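Local coordinates for uncharacterized protein (Pyrococcus horikoshii, PDB 1ZJJ), which is uncharacterised but binds magnesium and probably acts as a phosphatase of the haloacid dehalogenase (HAD) superfamily, at residues B[40-44]-B[151-157]. Coordinates in Å, arbitrary orientation, origin at the centre of the assembly. Residue numbers count along the deposited sequence, not the author numbering.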
loop_
_atom_site.group_PDB
_atom_site.type_symbol
_atom_site.label_atom_id
_atom_site.label_comp_id
_atom_site.label_asym_id
_atom_site.label_seq_id
_atom_site.Cartn_x
_atom_site.Cartn_y
_atom_site.Cartn_z
ATOM N N THR B 40 -21.272 -2.798 8.985
ATOM C CA THR B 40 -19.890 -2.381 9.209
ATOM C C THR B 40 -18.910 -2.878 8.139
ATOM O O THR B 40 -19.008 -4.020 7.676
ATOM C CB THR B 40 -19.376 -2.859 10.585
ATOM O OG1 THR B 40 -18.019 -2.436 10.758
ATOM C CG2 THR B 40 -19.439 -4.378 10.692
ATOM N N ASN B 41 -17.975 -2.008 7.751
ATOM C CA ASN B 41 -16.941 -2.318 6.776
ATOM C C ASN B 41 -15.837 -3.169 7.399
ATOM O O ASN B 41 -14.975 -3.710 6.720
ATOM C CB ASN B 41 -16.357 -1.000 6.265
ATOM C CG ASN B 41 -16.987 -0.652 4.942
ATOM O OD1 ASN B 41 -17.882 -1.333 4.450
ATOM N ND2 ASN B 41 -16.499 0.454 4.355
ATOM N N ASN B 42 -15.849 -3.264 8.724
ATOM C CA ASN B 42 -14.812 -4.010 9.429
ATOM C C ASN B 42 -15.005 -5.509 9.207
ATOM O O ASN B 42 -16.108 -6.025 9.360
ATOM C CB ASN B 42 -14.856 -3.682 10.925
ATOM C CG ASN B 42 -13.548 -3.992 11.630
ATOM O OD1 ASN B 42 -13.055 -5.118 11.580
ATOM N ND2 ASN B 42 -12.980 -2.988 12.292
ATOM N N SER B 43 -13.935 -6.209 8.844
ATOM C CA SER B 43 -14.041 -7.643 8.587
ATOM C C SER B 43 -13.275 -8.529 9.568
ATOM O O SER B 43 -13.200 -9.749 9.374
ATOM C CB SER B 43 -13.564 -7.954 7.167
ATOM O OG SER B 43 -12.170 -7.730 7.043
ATOM N N THR B 44 -12.719 -7.929 10.615
ATOM C CA THR B 44 -11.953 -8.701 11.602
ATOM C C THR B 44 -12.836 -9.528 12.560
ATOM O O THR B 44 -12.389 -10.477 13.196
ATOM C CB THR B 44 -11.063 -7.746 12.409
ATOM O OG1 THR B 44 -11.890 -6.852 13.153
ATOM C CG2 THR B 44 -10.162 -6.932 11.478
ATOM N N THR B 151 -12.166 -6.514 1.160
ATOM C CA THR B 151 -13.379 -6.410 1.963
ATOM C C THR B 151 -13.946 -4.998 2.045
ATOM O O THR B 151 -15.157 -4.817 1.980
ATOM C CB THR B 151 -13.173 -6.940 3.410
ATOM O OG1 THR B 151 -12.160 -6.174 4.072
ATOM C CG2 THR B 151 -12.775 -8.411 3.385
ATOM N N ASN B 152 -13.078 -4.003 2.182
ATOM C CA ASN B 152 -13.528 -2.620 2.285
ATOM C C ASN B 152 -12.413 -1.657 1.904
ATOM O O ASN B 152 -11.234 -1.993 1.989
ATOM C CB ASN B 152 -14.028 -2.333 3.701
ATOM C CG ASN B 152 -13.002 -2.655 4.752
ATOM O OD1 ASN B 152 -12.629 -3.810 4.933
ATOM N ND2 ASN B 152 -12.535 -1.631 5.454
ATOM N N PRO B 153 -12.776 -0.435 1.484
ATOM C CA PRO B 153 -11.844 0.614 1.063
ATOM C C PRO B 153 -11.220 1.512 2.127
ATOM O O PRO B 153 -10.258 2.210 1.837
ATOM C CB PRO B 153 -12.685 1.417 0.083
ATOM C CG PRO B 153 -14.019 1.416 0.775
ATOM C CD PRO B 153 -14.169 -0.031 1.208
ATOM N N ASP B 154 -11.752 1.493 3.346
ATOM C CA ASP B 154 -11.246 2.361 4.407
ATOM C C ASP B 154 -9.730 2.483 4.487
ATOM O O ASP B 154 -9.018 1.519 4.762
ATOM C CB ASP B 154 -11.787 1.903 5.757
ATOM C CG ASP B 154 -13.302 1.823 5.781
ATOM O OD1 ASP B 154 -13.943 2.673 6.438
ATOM O OD2 ASP B 154 -13.849 0.910 5.136
ATOM N N ALA B 155 -9.245 3.697 4.252
ATOM C CA ALA B 155 -7.821 3.973 4.308
ATOM C C ALA B 155 -7.303 3.791 5.729
ATOM O O ALA B 155 -6.155 3.398 5.925
ATOM C CB ALA B 155 -7.556 5.403 3.854
ATOM N N THR B 156 -8.158 4.091 6.712
ATOM C CA THR B 156 -7.789 4.019 8.127
ATOM C C THR B 156 -8.955 3.681 9.050
ATOM O O THR B 156 -10.117 3.682 8.624
ATOM C CB THR B 156 -7.232 5.375 8.613
ATOM O OG1 THR B 156 -8.285 6.346 8.592
ATOM C CG2 THR B 156 -6.101 5.867 7.716
ATOM N N LEU B 157 -8.636 3.395 10.314
ATOM C CA LEU B 157 -9.636 3.130 11.341
ATOM C C LEU B 157 -8.927 3.474 12.660
ATOM O O LEU B 157 -7.697 3.426 12.749
ATOM C CB LEU B 157 -10.101 1.676 11.325
ATOM C CG LEU B 157 -9.402 0.609 12.169
ATOM C CD1 LEU B 157 -10.171 -0.724 12.092
ATOM C CD2 LEU B 157 -7.983 0.428 11.689
HETATM O O HOH W 1 -11.332 -4.828 7.133
#
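A single carboxylate oxygen, Asp154 OD2, receives two asparagine amides at once: Asn41 ND2 donates to it across the contact at 2.8 Å, and Asn152 ND2 reaches it from within 151-157 at 2.9 Å. The Asn152 amide, turned this way, leaves its OD1 to accept from Thr151 OG1 at 2.6 Å and from a water at 2.7 Å. That water also lies 3.0 Å from Ser43 OG and so bridges the two segments by hydrogen bonds. Asn41 CG packs on Asn152 CB at 3.6 Å, and Leu157 CD1 comes within 3.6 Å of Asn42 ND2. The loop 40-44 is shaped by an ST turn, Asn42 N to Thr40 OG1 at 3.1 Å, followed by an Asx turn, Thr44 N to Asn42 OD1 at 3.0 Å. This polar seam joins the HAD core to its cap domain close to the Mg2+ site, with the Asn41 side chain about 6 Å from that of the metal ligand Asp7. Segment 40-44 leads from core strand 36-40 to helix 47-56, while 151-157 leaves cap strand 147-150 for the hairpin 156-165; Ser69, starting helix 69-80, touches Ser43, Thr151 and Asn152.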